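Local coordinates for putative acetyltransferase (Nocardia farcinica, PDB 3D9W), which probably transfers an acetyl group from acetyl-coenzyme A to the amino group of arylamines, at residues F223-H228 with H232-G237. Residues are numbered along the deposited sequence; the frame is centred on the assembly and turned at random.
Sequences FLQRFH and HHVLDG
With its CG anti to the backbone N (chi1 177°), His232 lays its imidazole across the strand gap, while Gln225, whose CG stands beside its own N (chi1 -59°), runs extended beyond CG to meet it. NE2 of His232 donates a hydrogen bond to Gln225 OE1 at 2.9 Å, the oxygen lying in the ring plane and the donor on a lone pair of the amide carbonyl, though the bond is bent to 132° at the hydrogen. Gln225 NE2 reaches Phe139 O, so both ends of the amide are held, which should fix its rotation. Val234 CG2 sits over one face of the His232 ring, offset toward the rim, and Phe227 turns an edge toward the ring in an offset edge-to-face pair, centroids 5.8 Å apart. Farther along the same face, the Phe223 ring stands nearly perpendicular to the Asp236 carboxylate, whose OD1 meets its edge at CD1, 3.4 Å away. On the other face Leu224 and Leu235 lie side by side, CD1 to CD2 3.8 Å, near helix 259-265. Arg226 bends off this face, NE to a salt bridge with Asp268 and NH1 to a hydrogen bond with Thr47 O; His233 is hydrogen-bonded at ND1 to Thr242 and at NE2 to Arg231. Reciprocal backbone bonds join Leu224 with Leu235 and Arg226 with His233, alternating with non-hydrogen-bonded pairs at Phe223-Asp236, Gln225-Val234 and Phe227-His232. This is the register of an antiparallel beta hairpin, here the first two strands of the four-stranded sheet 223-253 in the arylamine N-acetyltransferase fold.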
loop_
_atom_site.group_PDB
_atom_site.type_symbol
_atom_site.label_atom_id
_atom_site.label_comp_id
_atom_site.label_asym_id
_atom_site.label_seq_id
_atom_site.Cartn_x
_atom_site.Cartn_y
_atom_site.Cartn_z
ATOM N N PHE A 223 -12.763 2.422 -3.753
ATOM C CA PHE A 223 -12.110 1.258 -3.171
ATOM C C PHE A 223 -11.248 1.764 -2.015
ATOM O O PHE A 223 -10.166 2.317 -2.223
ATOM C CB PHE A 223 -11.252 0.535 -4.201
ATOM C CG PHE A 223 -10.732 -0.778 -3.715
ATOM C CD1 PHE A 223 -11.592 -1.852 -3.527
ATOM C CD2 PHE A 223 -9.395 -0.924 -3.374
ATOM C CE1 PHE A 223 -11.130 -3.047 -3.003
ATOM C CE2 PHE A 223 -8.924 -2.111 -2.850
ATOM C CZ PHE A 223 -9.791 -3.175 -2.662
ATOM N N LEU A 224 -11.740 1.581 -0.796
ATOM C CA LEU A 224 -11.035 2.055 0.387
ATOM C C LEU A 224 -10.672 0.954 1.379
ATOM O O LEU A 224 -11.438 0.014 1.615
ATOM C CB LEU A 224 -11.893 3.092 1.112
ATOM C CG LEU A 224 -12.635 4.115 0.253
ATOM C CD1 LEU A 224 -13.501 5.000 1.131
ATOM C CD2 LEU A 224 -11.631 4.939 -0.525
ATOM N N GLN A 225 -9.491 1.074 1.960
ATOM C CA GLN A 225 -9.070 0.125 2.960
ATOM C C GLN A 225 -8.515 0.941 4.110
ATOM O O GLN A 225 -8.022 2.050 3.914
ATOM C CB GLN A 225 -7.981 -0.798 2.429
ATOM C CG GLN A 225 -8.359 -1.596 1.222
ATOM C CD GLN A 225 -7.243 -2.511 0.798
ATOM O OE1 GLN A 225 -6.972 -3.523 1.447
ATOM N NE2 GLN A 225 -6.570 -2.152 -0.289
ATOM N N ARG A 226 -8.640 0.407 5.315
ATOM C CA ARG A 226 -8.111 1.052 6.503
ATOM C C ARG A 226 -7.547 -0.138 7.245
ATOM O O ARG A 226 -8.239 -1.140 7.435
ATOM C CB ARG A 226 -9.217 1.723 7.316
ATOM C CG ARG A 226 -8.694 2.516 8.496
ATOM C CD ARG A 226 -7.799 3.640 8.028
ATOM N NE ARG A 226 -7.412 4.505 9.136
ATOM C CZ ARG A 226 -6.356 4.309 9.917
ATOM N NH1 ARG A 226 -5.554 3.274 9.713
ATOM N NH2 ARG A 226 -6.114 5.137 10.919
ATOM N N PHE A 227 -6.287 -0.057 7.646
ATOM C CA PHE A 227 -5.689 -1.197 8.316
ATOM C C PHE A 227 -5.291 -0.970 9.768
ATOM O O PHE A 227 -4.591 -0.011 10.100
ATOM C CB PHE A 227 -4.484 -1.685 7.516
ATOM C CG PHE A 227 -3.935 -2.980 7.997
ATOM C CD1 PHE A 227 -4.737 -4.111 8.028
ATOM C CD2 PHE A 227 -2.619 -3.071 8.446
ATOM C CE1 PHE A 227 -4.243 -5.314 8.504
ATOM C CE2 PHE A 227 -2.114 -4.272 8.924
ATOM C CZ PHE A 227 -2.930 -5.397 8.955
ATOM N N HIS A 228 -5.758 -1.868 10.626
ATOM C CA HIS A 228 -5.458 -1.809 12.047
ATOM C C HIS A 228 -4.686 -3.076 12.431
ATOM O O HIS A 228 -4.656 -4.045 11.666
ATOM C CB HIS A 228 -6.756 -1.679 12.853
ATOM C CG HIS A 228 -7.512 -0.411 12.577
ATOM N ND1 HIS A 228 -7.004 0.838 12.864
ATOM C CD2 HIS A 228 -8.736 -0.201 12.034
ATOM C CE1 HIS A 228 -7.881 1.761 12.512
ATOM N NE2 HIS A 228 -8.942 1.158 12.007
ATOM N N HIS A 232 -9.176 -5.211 9.664
ATOM C CA HIS A 232 -8.986 -4.626 8.345
ATOM C C HIS A 232 -10.343 -4.242 7.770
ATOM O O HIS A 232 -11.219 -5.083 7.620
ATOM C CB HIS A 232 -8.290 -5.661 7.453
ATOM C CG HIS A 232 -8.084 -5.224 6.036
ATOM N ND1 HIS A 232 -8.115 -6.108 4.979
ATOM C CD2 HIS A 232 -7.806 -4.010 5.505
ATOM C CE1 HIS A 232 -7.866 -5.458 3.856
ATOM N NE2 HIS A 232 -7.674 -4.183 4.147
ATOM N N HIS A 233 -10.519 -2.964 7.471
ATOM C CA HIS A 233 -11.768 -2.490 6.899
ATOM C C HIS A 233 -11.569 -2.339 5.405
ATOM O O HIS A 233 -10.493 -1.965 4.959
ATOM C CB HIS A 233 -12.159 -1.124 7.457
ATOM C CG HIS A 233 -12.520 -1.127 8.910
ATOM N ND1 HIS A 233 -13.594 -1.830 9.414
ATOM C CD2 HIS A 233 -11.964 -0.484 9.965
ATOM C CE1 HIS A 233 -13.683 -1.621 10.715
ATOM N NE2 HIS A 233 -12.706 -0.808 11.073
ATOM N N VAL A 234 -12.612 -2.624 4.635
ATOM C CA VAL A 234 -12.554 -2.487 3.184
ATOM C C VAL A 234 -13.886 -2.025 2.605
ATOM O O VAL A 234 -14.942 -2.557 2.947
ATOM C CB VAL A 234 -12.179 -3.823 2.488
ATOM C CG1 VAL A 234 -12.249 -3.663 0.971
ATOM C CG2 VAL A 234 -10.790 -4.252 2.899
ATOM N N LEU A 235 -13.826 -1.018 1.740
ATOM C CA LEU A 235 -15.021 -0.530 1.058
ATOM C C LEU A 235 -14.831 -0.810 -0.429
ATOM O O LEU A 235 -13.968 -0.219 -1.069
ATOM C CB LEU A 235 -15.235 0.970 1.269
ATOM C CG LEU A 235 -16.468 1.450 0.493
ATOM C CD1 LEU A 235 -17.707 0.681 0.941
ATOM C CD2 LEU A 235 -16.668 2.922 0.709
ATOM N N ASP A 236 -15.631 -1.726 -0.964
ATOM C CA ASP A 236 -15.555 -2.115 -2.368
ATOM C C ASP A 236 -16.897 -1.797 -3.030
ATOM O O ASP A 236 -17.745 -2.679 -3.221
ATOM C CB ASP A 236 -15.235 -3.614 -2.458
ATOM C CG ASP A 236 -14.962 -4.082 -3.883
ATOM O OD1 ASP A 236 -14.479 -3.273 -4.711
ATOM O OD2 ASP A 236 -15.212 -5.279 -4.159
ATOM N N GLY A 237 -17.069 -0.526 -3.379
ATOM C CA GLY A 237 -18.304 -0.069 -3.982
ATOM C C GLY A 237 -19.226 0.269 -2.832
ATOM O O GLY A 237 -18.980 1.217 -2.092
#